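Local structure of paenibacillus xanthan lyase (Paenibacillus, 6F2P) at residues A295-M300 with K332-A337; S302-S307 with I340-A345; T481-W486 with N660-E665; L496-A501 with S645-K650; S831-L836 with G844-M849. The protein cleaves xanthan by a lyase reaction that probably releases the terminal mannose residues of the polysaccharide's side chains. All coordinates share one frame; numbering follows the deposited sequence.

Interaction 1: A295-M300 with K332-A337. With CA (calcium ion), chain E.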
# COMPACT_ATOMS: atom_id res chain seq x y z
N ALA A 295 -9.97 -10.65 21.20
CA ALA A 295 -8.71 -10.67 20.46
C ALA A 295 -7.82 -9.52 20.89
O ALA A 295 -6.60 -9.59 20.76
CB ALA A 295 -8.97 -10.60 18.96
N ALA A 296 -8.44 -8.46 21.38
CA ALA A 296 -7.72 -7.25 21.77
C ALA A 296 -6.92 -7.45 23.05
O ALA A 296 -5.94 -6.74 23.31
CB ALA A 296 -8.70 -6.11 21.95
N VAL A 297 -7.36 -8.43 23.85
CA VAL A 297 -6.82 -8.62 25.19
C VAL A 297 -5.32 -8.93 25.22
O VAL A 297 -4.58 -8.34 26.01
CB VAL A 297 -7.61 -9.69 25.97
CG1 VAL A 297 -6.88 -10.06 27.24
CG2 VAL A 297 -9.00 -9.16 26.31
N THR A 298 -4.86 -9.82 24.35
CA THR A 298 -3.45 -10.18 24.29
C THR A 298 -2.58 -8.97 23.93
O THR A 298 -1.44 -8.84 24.40
CB THR A 298 -3.20 -11.34 23.29
OG1 THR A 298 -1.79 -11.61 23.21
CG2 THR A 298 -3.71 -10.98 21.90
N VAL A 299 -3.12 -8.08 23.10
CA VAL A 299 -2.38 -6.90 22.68
C VAL A 299 -2.27 -5.90 23.83
O VAL A 299 -1.18 -5.36 24.09
CB VAL A 299 -3.03 -6.23 21.47
CG1 VAL A 299 -2.27 -4.98 21.11
CG2 VAL A 299 -3.08 -7.18 20.29
N MET A 300 -3.39 -5.64 24.50
CA MET A 300 -3.39 -4.77 25.67
C MET A 300 -2.42 -5.30 26.72
O MET A 300 -1.70 -4.53 27.36
CB MET A 300 -4.80 -4.66 26.26
CG MET A 300 -5.78 -3.98 25.33
SD MET A 300 -7.49 -3.99 25.90
CE MET A 300 -7.37 -3.21 27.51
N LYS A 332 -15.57 -5.56 31.89
CA LYS A 332 -14.32 -6.22 32.30
C LYS A 332 -13.85 -7.38 31.41
O LYS A 332 -13.36 -8.40 31.91
CB LYS A 332 -14.43 -6.66 33.77
CG LYS A 332 -14.64 -5.49 34.72
CD LYS A 332 -14.70 -5.92 36.17
CE LYS A 332 -14.73 -4.71 37.08
NZ LYS A 332 -14.80 -5.11 38.51
N THR A 333 -14.00 -7.21 30.10
CA THR A 333 -13.46 -8.15 29.13
C THR A 333 -12.01 -8.50 29.46
O THR A 333 -11.66 -9.67 29.58
CB THR A 333 -13.53 -7.59 27.69
OG1 THR A 333 -14.89 -7.26 27.37
CG2 THR A 333 -13.01 -8.61 26.69
N PHE A 334 -11.17 -7.47 29.63
CA PHE A 334 -9.76 -7.67 29.96
C PHE A 334 -9.55 -8.34 31.33
O PHE A 334 -8.90 -9.39 31.41
CB PHE A 334 -8.98 -6.35 29.89
CG PHE A 334 -7.50 -6.50 30.20
CD1 PHE A 334 -6.61 -6.84 29.20
CD2 PHE A 334 -7.02 -6.32 31.48
CE1 PHE A 334 -5.27 -6.99 29.48
CE2 PHE A 334 -5.68 -6.47 31.76
CZ PHE A 334 -4.81 -6.80 30.77
N LEU A 335 -10.08 -7.73 32.39
CA LEU A 335 -9.86 -8.21 33.77
C LEU A 335 -10.33 -9.64 33.99
O LEU A 335 -9.72 -10.39 34.77
CB LEU A 335 -10.49 -7.27 34.80
CG LEU A 335 -9.78 -5.92 34.90
CD1 LEU A 335 -10.59 -4.91 35.67
CD2 LEU A 335 -8.40 -6.07 35.52
N LYS A 336 -11.39 -10.04 33.30
CA LYS A 336 -11.92 -11.40 33.46
C LYS A 336 -11.17 -12.42 32.62
O LYS A 336 -11.44 -13.62 32.72
CB LYS A 336 -13.40 -11.43 33.09
CG LYS A 336 -14.31 -10.74 34.08
CD LYS A 336 -15.59 -10.31 33.41
CE LYS A 336 -16.68 -10.06 34.42
NZ LYS A 336 -17.13 -11.34 35.04
N ALA A 337 -10.22 -11.97 31.81
CA ALA A 337 -9.55 -12.87 30.87
C ALA A 337 -8.09 -13.15 31.21
O ALA A 337 -7.58 -14.22 30.91
CB ALA A 337 -9.67 -12.35 29.45
CA CA E . -15.81 -5.19 26.84
O HOH W 1 -13.91 -4.86 25.45
O HOH W 2 -17.57 -6.32 25.04
O HOH W 3 -16.06 -2.80 26.89
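Phe334 and Val297 carry this contact, with Met300 adding a smaller share. The benzyl group of Phe334 leaves the loop with CG anti to the backbone N (chi1 -179°), and this swings the ring onto helix 292-307. Val297 comes up to it obliquely: its CG1 lies 3.8 Å from Phe334 CD1, while the carbonyl oxygen of Val297 sits in the plane of the ring, off its edge. The second methyl of Val297, CG2, turns instead to the methyl of Thr333, with 4.1 Å between the two CG2 atoms. One helical turn on, Met300 CB packs 4.0 Å from Phe334 CE1. The methionine chain then bends at chi3 (56°), so its CE methyl folds back toward Phe334 CD1. With SD 5.5 Å from the centroid of the Phe334 ring, this is an oblique Met-aromatic contact. Leu326 of helix 312-328 touches both Met300 and Phe334, and Trp325 touches the methionine. Thr333 OG1 binds a calcium ion at 2.3 Å. Asp329 and Asp331 join Thr333 and three waters there, and Asp329 also accepts the backbone N-H of Phe334. The arrangement is that of a calcium-binding loop between two helices, packed against helix 292-307 in the alpha-helical part of a family 8 polysaccharide lyase.

Interaction 2: S302-S307 with I340-A345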
# COMPACT_ATOMS: atom_id res chain seq x y z
N SER A 302 0.21 -7.19 26.11
CA SER A 302 1.56 -7.02 25.58
C SER A 302 2.03 -5.59 25.76
O SER A 302 3.22 -5.36 26.01
CB SER A 302 1.59 -7.40 24.10
OG SER A 302 1.42 -8.79 23.91
N ILE A 303 1.11 -4.64 25.64
CA ILE A 303 1.46 -3.23 25.76
C ILE A 303 1.84 -2.88 27.20
O ILE A 303 2.80 -2.14 27.44
CB ILE A 303 0.32 -2.31 25.24
CG1 ILE A 303 0.19 -2.46 23.72
CG2 ILE A 303 0.62 -0.86 25.57
CD1 ILE A 303 -0.98 -1.71 23.12
N ILE A 304 1.09 -3.45 28.14
CA ILE A 304 1.41 -3.34 29.56
C ILE A 304 2.80 -3.93 29.86
O ILE A 304 3.60 -3.32 30.57
CB ILE A 304 0.36 -4.06 30.41
CG1 ILE A 304 -0.97 -3.31 30.31
CG2 ILE A 304 0.82 -4.17 31.85
CD1 ILE A 304 -2.11 -4.02 30.99
N ARG A 305 3.09 -5.09 29.29
CA ARG A 305 4.40 -5.70 29.45
C ARG A 305 5.48 -4.83 28.84
O ARG A 305 6.57 -4.70 29.40
CB ARG A 305 4.44 -7.09 28.81
CG ARG A 305 3.67 -8.16 29.58
CD ARG A 305 4.45 -8.64 30.77
NE ARG A 305 3.67 -9.56 31.61
CZ ARG A 305 3.42 -9.35 32.90
NH1 ARG A 305 3.88 -8.26 33.52
NH2 ARG A 305 2.71 -10.23 33.58
N LEU A 306 5.19 -4.24 27.68
CA LEU A 306 6.18 -3.38 27.04
C LEU A 306 6.43 -2.08 27.81
O LEU A 306 7.55 -1.57 27.81
CB LEU A 306 5.83 -3.10 25.58
CG LEU A 306 6.06 -4.32 24.68
CD1 LEU A 306 5.54 -4.07 23.29
CD2 LEU A 306 7.53 -4.70 24.64
N SER A 307 5.41 -1.56 28.49
CA SER A 307 5.57 -0.35 29.28
C SER A 307 6.52 -0.58 30.46
O SER A 307 7.19 0.33 30.92
CB SER A 307 4.22 0.16 29.78
OG SER A 307 3.70 -0.70 30.77
N ILE A 340 -3.61 -13.13 37.18
CA ILE A 340 -3.65 -12.26 38.35
C ILE A 340 -2.61 -11.16 38.21
O ILE A 340 -2.91 -10.00 38.45
CB ILE A 340 -3.43 -13.05 39.65
CG1 ILE A 340 -4.63 -13.96 39.91
CG2 ILE A 340 -3.22 -12.10 40.83
CD1 ILE A 340 -4.43 -14.97 41.02
N ASP A 341 -1.42 -11.55 37.78
CA ASP A 341 -0.32 -10.62 37.56
C ASP A 341 -0.77 -9.41 36.74
O ASP A 341 -0.51 -8.26 37.11
CB ASP A 341 0.81 -11.33 36.84
CG ASP A 341 2.14 -10.68 37.09
OD1 ASP A 341 2.31 -10.09 38.19
OD2 ASP A 341 3.02 -10.74 36.20
N LEU A 342 -1.44 -9.69 35.63
CA LEU A 342 -1.93 -8.63 34.77
C LEU A 342 -3.10 -7.87 35.38
O LEU A 342 -3.24 -6.67 35.14
CB LEU A 342 -2.30 -9.18 33.39
CG LEU A 342 -1.06 -9.55 32.58
CD1 LEU A 342 -1.42 -10.45 31.43
CD2 LEU A 342 -0.40 -8.27 32.09
N ILE A 343 -3.93 -8.56 36.16
CA ILE A 343 -5.02 -7.90 36.86
C ILE A 343 -4.44 -6.85 37.78
O ILE A 343 -4.92 -5.71 37.85
CB ILE A 343 -5.81 -8.89 37.71
CG1 ILE A 343 -6.53 -9.90 36.81
CG2 ILE A 343 -6.81 -8.15 38.59
CD1 ILE A 343 -7.36 -10.88 37.56
N ILE A 344 -3.38 -7.23 38.48
CA ILE A 344 -2.69 -6.33 39.38
C ILE A 344 -2.14 -5.13 38.61
O ILE A 344 -2.41 -3.98 38.97
CB ILE A 344 -1.57 -7.05 40.11
CG1 ILE A 344 -2.15 -8.16 40.99
CG2 ILE A 344 -0.77 -6.07 40.95
CD1 ILE A 344 -1.12 -9.11 41.53
N ALA A 345 -1.40 -5.41 37.54
CA ALA A 345 -0.84 -4.36 36.69
C ALA A 345 -1.93 -3.46 36.13
O ALA A 345 -1.82 -2.24 36.17
CB ALA A 345 -0.02 -4.95 35.57
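Arg305 leaves its helix with CG anti to the carbonyl carbon, bends at CB-CG (chi2 -78°) and then straightens through CD, which carries the guanidinium across to helix 340-351. NE has a long, weak ion pair with Asp239. CZ passes Leu342, whose CD2 lies 3.9 Å above one face of the guanidinium plane, toward its rim. NH1 hydrogen-bonds Gln308, and the cation also makes a cation-pi contact with Phe242. At the tip, NH2 forms a salt bridge with Asp341 OD2 at 2.7 Å. The bond is bent, with an N-H...O angle of 140°, and the carboxylate oxygen is met from above its plane, so this is a one-oxygen, tilted grip rather than a flat two-pronged one. The two helices belong to the alpha-helical part of this family 8 lyase and cross at 69°, their axes 10.9 Å apart at these segments. A leucine in place of Arg305 would have no charge to offer Asp341 or Phe242, and would probably weaken the hold between the two helices at this crossing. Beside the charged pair, Ile304 fills the apolar part of the crossing. Its CG2, anti to the backbone N, meets Ala345 CB at 3.9 Å and Leu342 CD2 at 4.3 Å.

Interaction 3: T481-W486 with N660-E665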
# COMPACT_ATOMS: atom_id res chain seq x y z
N THR A 481 -16.11 -7.27 -12.11
CA THR A 481 -15.05 -6.31 -11.88
C THR A 481 -15.67 -4.96 -11.56
O THR A 481 -16.80 -4.67 -11.96
CB THR A 481 -14.12 -6.23 -13.11
OG1 THR A 481 -12.90 -5.59 -12.75
CG2 THR A 481 -14.81 -5.48 -14.24
N ALA A 482 -14.95 -4.13 -10.81
CA ALA A 482 -15.48 -2.83 -10.41
C ALA A 482 -14.39 -1.89 -9.95
O ALA A 482 -13.32 -2.32 -9.50
CB ALA A 482 -16.50 -3.01 -9.32
N LYS A 483 -14.66 -0.59 -10.05
CA LYS A 483 -13.78 0.42 -9.48
C LYS A 483 -14.47 1.11 -8.30
O LYS A 483 -15.44 1.87 -8.45
CB LYS A 483 -13.31 1.42 -10.53
CG LYS A 483 -12.27 0.83 -11.45
CD LYS A 483 -12.23 1.50 -12.81
CE LYS A 483 -11.16 0.86 -13.68
NZ LYS A 483 -11.00 1.55 -14.99
N LYS A 484 -13.97 0.80 -7.11
CA LYS A 484 -14.56 1.27 -5.86
C LYS A 484 -13.58 2.23 -5.19
O LYS A 484 -12.39 1.91 -5.04
CB LYS A 484 -14.86 0.08 -4.95
CG LYS A 484 -15.68 -1.00 -5.61
CD LYS A 484 -15.61 -2.33 -4.85
CE LYS A 484 -16.19 -2.21 -3.43
NZ LYS A 484 -17.66 -2.00 -3.41
N SER A 485 -14.08 3.39 -4.79
CA SER A 485 -13.24 4.40 -4.16
C SER A 485 -13.85 4.87 -2.86
O SER A 485 -15.07 4.94 -2.71
CB SER A 485 -13.02 5.58 -5.11
OG SER A 485 -12.25 5.20 -6.24
N TRP A 486 -13.00 5.20 -1.90
CA TRP A 486 -13.48 5.71 -0.63
C TRP A 486 -12.81 7.06 -0.33
O TRP A 486 -11.62 7.24 -0.61
CB TRP A 486 -13.23 4.69 0.49
CG TRP A 486 -13.94 3.38 0.27
CD1 TRP A 486 -15.18 3.02 0.72
CD2 TRP A 486 -13.44 2.24 -0.46
NE1 TRP A 486 -15.49 1.74 0.32
CE2 TRP A 486 -14.43 1.24 -0.40
CE3 TRP A 486 -12.25 1.98 -1.14
CZ2 TRP A 486 -14.27 -0.02 -1.01
CZ3 TRP A 486 -12.09 0.74 -1.75
CH2 TRP A 486 -13.10 -0.24 -1.68
N ASN A 660 -8.91 9.45 -7.51
CA ASN A 660 -8.28 8.24 -8.01
C ASN A 660 -8.25 8.22 -9.54
O ASN A 660 -9.29 8.36 -10.19
CB ASN A 660 -8.99 6.99 -7.47
CG ASN A 660 -8.79 6.80 -5.97
OD1 ASN A 660 -7.78 7.22 -5.40
ND2 ASN A 660 -9.76 6.13 -5.32
N PHE A 661 -7.06 8.07 -10.11
CA PHE A 661 -6.87 7.96 -11.55
C PHE A 661 -6.65 6.50 -11.96
O PHE A 661 -5.70 5.85 -11.49
CB PHE A 661 -5.65 8.77 -11.98
CG PHE A 661 -5.83 10.26 -11.90
CD1 PHE A 661 -6.43 10.95 -12.93
CD2 PHE A 661 -5.37 10.97 -10.80
CE1 PHE A 661 -6.59 12.34 -12.87
CE2 PHE A 661 -5.52 12.34 -10.73
CZ PHE A 661 -6.13 13.03 -11.77
N TRP A 662 -7.50 6.00 -12.85
CA TRP A 662 -7.52 4.57 -13.18
C TRP A 662 -6.70 4.15 -14.40
O TRP A 662 -6.43 2.96 -14.58
CB TRP A 662 -8.97 4.09 -13.36
CG TRP A 662 -9.75 4.13 -12.09
CD1 TRP A 662 -10.77 4.98 -11.78
CD2 TRP A 662 -9.56 3.29 -10.94
NE1 TRP A 662 -11.23 4.72 -10.51
CE2 TRP A 662 -10.51 3.69 -9.98
CE3 TRP A 662 -8.69 2.24 -10.64
CZ2 TRP A 662 -10.61 3.07 -8.73
CZ3 TRP A 662 -8.79 1.63 -9.41
CH2 TRP A 662 -9.74 2.05 -8.47
N ASN A 663 -6.29 5.11 -15.22
CA ASN A 663 -5.63 4.78 -16.48
C ASN A 663 -4.22 5.35 -16.59
O ASN A 663 -3.89 6.37 -15.98
CB ASN A 663 -6.47 5.24 -17.67
CG ASN A 663 -7.86 4.64 -17.67
OD1 ASN A 663 -8.85 5.36 -17.71
ND2 ASN A 663 -7.94 3.31 -17.63
N ASP A 664 -3.38 4.69 -17.38
CA ASP A 664 -2.04 5.19 -17.63
C ASP A 664 -2.00 6.09 -18.87
O ASP A 664 -1.12 5.96 -19.72
CB ASP A 664 -1.04 4.03 -17.75
CG ASP A 664 -0.57 3.51 -16.40
OD1 ASP A 664 -0.67 4.25 -15.40
OD2 ASP A 664 -0.08 2.37 -16.36
N GLU A 665 -2.97 6.99 -18.96
CA GLU A 665 -3.00 8.00 -20.01
C GLU A 665 -3.26 9.35 -19.35
O GLU A 665 -3.79 9.39 -18.24
CB GLU A 665 -4.08 7.69 -21.05
CG GLU A 665 -5.48 7.51 -20.46
CD GLU A 665 -6.56 7.28 -21.51
OE1 GLU A 665 -6.76 6.12 -21.93
OE2 GLU A 665 -7.23 8.27 -21.90
O HOH W 4 -8.32 0.66 -15.89
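Two hydrogen bonds grip Ser485 OG. One comes from Asn660 ND2 at 2.8 Å, with a nearly straight N-H...O angle of 163° and the hydroxyl oxygen in the plane of the amide; the other joins it to Gln647 OE1. That same glutamine oxygen takes the indole N-H of Trp662, so the serine and the tryptophan are tied through one atom. The Trp662 ring presents its edge to Ser485 OG, 3.7 Å from CZ2, and one face to Lys483. The lysine runs fully extended across this face, opposite in direction to the tryptophan: CB starts over CZ2 and CE2, and CG stands 3.6 Å from the centroid of the Trp662 six-membered ring, a CH-pi contact. Asn660 CB lies 4.1 Å above the plane on the other face, toward the rim. Past the ring, Lys483 NZ bonds Ser644 O and a water at 3.0 Å that donates in turn to Trp662 O. An alanine in place of Trp662 would remove the indole, and would probably leave the Lys483 chain less firmly placed and loosen the Gln647 amide. This sandwiched tryptophan sits at the interface between the super-sandwich and C-terminal beta-sandwich domains of a family 8 polysaccharide lyase.

Interaction 4: L496-A501 with S645-K650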
# COMPACT_ATOMS: atom_id res chain seq x y z
N LEU A 496 -17.71 5.62 -3.77
CA LEU A 496 -18.07 5.68 -5.17
C LEU A 496 -17.73 4.39 -5.88
O LEU A 496 -16.71 3.76 -5.61
CB LEU A 496 -17.33 6.82 -5.87
CG LEU A 496 -17.53 8.25 -5.40
CD1 LEU A 496 -16.84 9.19 -6.38
CD2 LEU A 496 -19.00 8.59 -5.25
N GLY A 497 -18.58 4.01 -6.83
CA GLY A 497 -18.30 2.87 -7.66
C GLY A 497 -18.71 3.16 -9.09
O GLY A 497 -19.68 3.86 -9.34
N SER A 498 -17.94 2.61 -10.03
CA SER A 498 -18.27 2.71 -11.43
C SER A 498 -17.47 1.64 -12.14
O SER A 498 -16.65 0.95 -11.52
CB SER A 498 -17.84 4.06 -11.98
OG SER A 498 -16.42 4.12 -12.04
N GLY A 499 -17.69 1.50 -13.44
CA GLY A 499 -17.06 0.45 -14.22
C GLY A 499 -17.50 -0.94 -13.78
O GLY A 499 -16.81 -1.91 -14.04
N ILE A 500 -18.64 -1.02 -13.10
CA ILE A 500 -19.14 -2.28 -12.59
C ILE A 500 -19.65 -3.14 -13.74
O ILE A 500 -20.68 -2.83 -14.33
CB ILE A 500 -20.26 -2.09 -11.57
CG1 ILE A 500 -19.81 -1.16 -10.45
CG2 ILE A 500 -20.67 -3.44 -10.99
CD1 ILE A 500 -20.90 -0.80 -9.46
N ALA A 501 -18.93 -4.21 -14.04
CA ALA A 501 -19.22 -5.05 -15.20
C ALA A 501 -19.11 -6.55 -14.90
O ALA A 501 -18.19 -7.00 -14.20
CB ALA A 501 -18.31 -4.66 -16.36
N SER A 645 -12.69 6.30 -15.61
CA SER A 645 -11.44 6.97 -15.92
C SER A 645 -10.90 7.62 -14.65
O SER A 645 -9.68 7.65 -14.44
CB SER A 645 -11.64 8.00 -17.04
OG SER A 645 -10.40 8.61 -17.37
N ALA A 646 -11.80 8.11 -13.81
CA ALA A 646 -11.42 8.72 -12.55
C ALA A 646 -12.60 8.85 -11.61
O ALA A 646 -13.75 8.87 -12.06
CB ALA A 646 -10.79 10.09 -12.78
N GLN A 647 -12.31 8.96 -10.33
CA GLN A 647 -13.34 9.14 -9.32
C GLN A 647 -12.83 10.20 -8.37
O GLN A 647 -11.77 10.05 -7.76
CB GLN A 647 -13.61 7.82 -8.57
CG GLN A 647 -14.19 6.74 -9.46
CD GLN A 647 -14.29 5.40 -8.79
OE1 GLN A 647 -13.27 4.75 -8.50
NE2 GLN A 647 -15.52 4.96 -8.53
N ALA A 648 -13.58 11.29 -8.25
CA ALA A 648 -13.08 12.42 -7.49
C ALA A 648 -14.16 13.07 -6.64
O ALA A 648 -15.31 13.23 -7.07
CB ALA A 648 -12.43 13.43 -8.41
N VAL A 649 -13.78 13.43 -5.41
CA VAL A 649 -14.67 14.07 -4.46
C VAL A 649 -13.94 15.22 -3.77
O VAL A 649 -12.77 15.09 -3.40
CB VAL A 649 -15.16 13.06 -3.40
CG1 VAL A 649 -16.01 13.75 -2.32
CG2 VAL A 649 -15.93 11.93 -4.06
N LYS A 650 -14.64 16.34 -3.62
CA LYS A 650 -14.11 17.48 -2.89
C LYS A 650 -15.00 17.78 -1.69
O LYS A 650 -16.21 17.87 -1.81
CB LYS A 650 -14.03 18.71 -3.81
CG LYS A 650 -13.76 20.04 -3.08
CD LYS A 650 -13.21 21.11 -4.01
CE LYS A 650 -12.76 22.36 -3.24
NZ LYS A 650 -12.01 23.35 -4.10
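Ser645 opens the second segment beside Asn663, and the Ala646 that follows turns its methyl from strand 493-501. Gln647 is the first to reach across. Its chain leaves with CG anti to the carbonyl carbon (chi1 -65°) and extends through CD, sliding past Leu496 in the opposite direction until NE2 lies 3.7 Å from Leu496 CB and 3.6 Å from Gly497 CA. The buried amide is held from both ends: NE2 hydrogen-bonds Lys483 O and Asn642 OD1, while OE1 is spoken for by Ser485 and Trp662. Ser498 OG is also near, 3.7 Å from Gln647 NE2, but its hydrogen bond is a weak one to Ser643 O. Ala648 points back into its own domain, onto Leu640. Val649 faces across again, its CG1 anti to the backbone N (chi1 175°). That places CG2 against Leu496, 3.7 Å from CD1; the same leucine methyl lies 4.1 Å from Gln647 CB. Phe487 and Phe489 border the valine too. The two strands run almost antiparallel, at 158°, yet their axes are 8.4 Å apart, so they meet through side chains, one sheet packed on another. Strand 493-501 lies between strands 481-488 and 613-621, with a G1 bulge where Gly499 and Ile500 face Gly613, and strand 646-651 lies between strands 637-642 and 656-661.

Interaction 5: S831-L836 with G844-M849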
# COMPACT_ATOMS: atom_id res chain seq x y z
N SER A 831 27.70 -10.86 -28.60
CA SER A 831 26.76 -9.80 -28.95
C SER A 831 25.70 -10.30 -29.92
O SER A 831 26.02 -10.66 -31.06
CB SER A 831 27.50 -8.61 -29.58
OG SER A 831 28.44 -8.04 -28.69
N GLY A 832 24.44 -10.30 -29.49
CA GLY A 832 23.36 -10.76 -30.34
C GLY A 832 22.86 -9.69 -31.31
O GLY A 832 23.55 -8.71 -31.59
N ILE A 833 21.65 -9.91 -31.83
CA ILE A 833 20.99 -8.94 -32.70
C ILE A 833 19.73 -8.45 -32.00
O ILE A 833 18.86 -9.24 -31.64
CB ILE A 833 20.56 -9.57 -34.04
CG1 ILE A 833 21.78 -10.10 -34.80
CG2 ILE A 833 19.78 -8.56 -34.87
CD1 ILE A 833 21.43 -10.74 -36.11
N TYR A 834 19.63 -7.14 -31.81
CA TYR A 834 18.54 -6.58 -31.02
C TYR A 834 17.55 -5.71 -31.81
O TYR A 834 17.92 -5.08 -32.80
CB TYR A 834 19.10 -5.83 -29.81
CG TYR A 834 19.59 -6.77 -28.73
CD1 TYR A 834 20.86 -7.33 -28.79
CD2 TYR A 834 18.76 -7.13 -27.67
CE1 TYR A 834 21.31 -8.20 -27.81
CE2 TYR A 834 19.20 -8.01 -26.69
CZ TYR A 834 20.46 -8.55 -26.77
OH TYR A 834 20.89 -9.41 -25.78
N GLN A 835 16.30 -5.72 -31.36
CA GLN A 835 15.26 -4.87 -31.92
C GLN A 835 14.71 -3.97 -30.83
O GLN A 835 14.23 -4.45 -29.80
CB GLN A 835 14.11 -5.71 -32.49
CG GLN A 835 12.86 -4.91 -32.85
CD GLN A 835 13.02 -4.18 -34.17
OE1 GLN A 835 13.36 -4.80 -35.18
NE2 GLN A 835 12.78 -2.87 -34.18
N LEU A 836 14.79 -2.66 -31.04
CA LEU A 836 14.25 -1.71 -30.08
C LEU A 836 12.77 -1.46 -30.31
O LEU A 836 12.32 -1.31 -31.45
CB LEU A 836 15.01 -0.38 -30.16
CG LEU A 836 14.41 0.77 -29.36
CD1 LEU A 836 14.68 0.59 -27.86
CD2 LEU A 836 14.96 2.10 -29.84
N GLY A 844 12.66 1.32 -35.92
CA GLY A 844 13.71 0.92 -36.84
C GLY A 844 13.75 -0.57 -37.09
O GLY A 844 12.85 -1.30 -36.67
N SER A 845 14.80 -1.03 -37.76
CA SER A 845 15.01 -2.45 -37.99
C SER A 845 15.89 -3.03 -36.89
O SER A 845 16.39 -2.30 -36.03
CB SER A 845 15.63 -2.69 -39.38
OG SER A 845 16.84 -1.97 -39.56
N ALA A 846 16.09 -4.34 -36.89
CA ALA A 846 16.93 -4.96 -35.87
C ALA A 846 18.39 -4.68 -36.18
O ALA A 846 18.78 -4.60 -37.34
CB ALA A 846 16.66 -6.47 -35.77
N GLN A 847 19.19 -4.53 -35.13
CA GLN A 847 20.59 -4.19 -35.31
C GLN A 847 21.48 -5.32 -34.85
O GLN A 847 21.41 -5.75 -33.69
CB GLN A 847 20.93 -2.93 -34.51
CG GLN A 847 20.24 -1.67 -35.02
CD GLN A 847 21.08 -0.93 -36.04
OE1 GLN A 847 22.23 -1.29 -36.31
NE2 GLN A 847 20.50 0.11 -36.62
N ASP A 848 22.33 -5.81 -35.74
CA ASP A 848 23.32 -6.80 -35.36
C ASP A 848 24.45 -6.08 -34.62
O ASP A 848 25.25 -5.35 -35.23
CB ASP A 848 23.80 -7.60 -36.58
CG ASP A 848 25.03 -8.44 -36.29
OD1 ASP A 848 25.30 -8.75 -35.11
OD2 ASP A 848 25.73 -8.79 -37.26
N MET A 849 24.50 -6.31 -33.31
CA MET A 849 25.41 -5.62 -32.41
C MET A 849 26.78 -6.29 -32.32
O MET A 849 27.59 -5.93 -31.47
CB MET A 849 24.80 -5.53 -31.02
CG MET A 849 23.39 -4.97 -30.97
SD MET A 849 23.43 -3.20 -31.20
CE MET A 849 21.80 -2.70 -30.68
O HOH W 5 24.84 -10.83 -33.28
O HOH W 6 15.56 -1.51 -33.56
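Strands 832-838 and 841-848 form a beta hairpin, the second being the outermost strand of a five-stranded antiparallel sheet. On one face Ile833 stands across from Asp848, a non-hydrogen-bonded pair whose side chains cross obliquely, with Ile833 CG1 3.7 Å from Asp848 CB. The other isoleucine branch, CG2, is anti to the backbone N and meets Ala846 CB at 3.9 Å. Tyr834 and Gln847 share the opposite face as a hydrogen-bonded pair: Tyr834 N reaches Gln847 O at 2.9 Å, and Gln847 N returns to Tyr834 O. Gln847 then leads away toward Phe860 and Met862, and the ring of Tyr834 meets Met849 instead. The two lie roughly at right angles, CD1 of the tyrosine 4.1 Å from CG of the methionine, with Leu891 beside both. Gln835 is bent at chi2 (79°), which turns its amide toward the partner strand. From there NE2 donates a nearly straight bond (173°) to Gly844 O at 2.9 Å and a second to Leu836 O, with both acceptors in the amide plane. At the far end of the pairing, a water donates to Ser831 O and, at 2.8 Å, to Asp848 OD1, the oxygen that also takes the N-H of Phe850.

Along the chain, interactions 1 and 2 interlock: both draw on helix 292-307, their segments alternate, and they touch where Phe334 packs on Ile304, their centres 11 Å apart. Interactions 3 and 4, with centres only 6 Å apart, form a second cluster; from the centre of interaction 1 theirs lie about 40 and 41 Å away. Interaction 4 is nested inside the loop that interaction 3 closes; each joins the same two sheets through neighbouring strands, so together they make one seam between the super-sandwich and C-terminal beta-sandwich domains. Interaction 5 comes last, a local hairpin in a further beta region, its centre about 67 Å from that of interaction 1. The five thus sample three separate parts of an elongated, multidomain lyase.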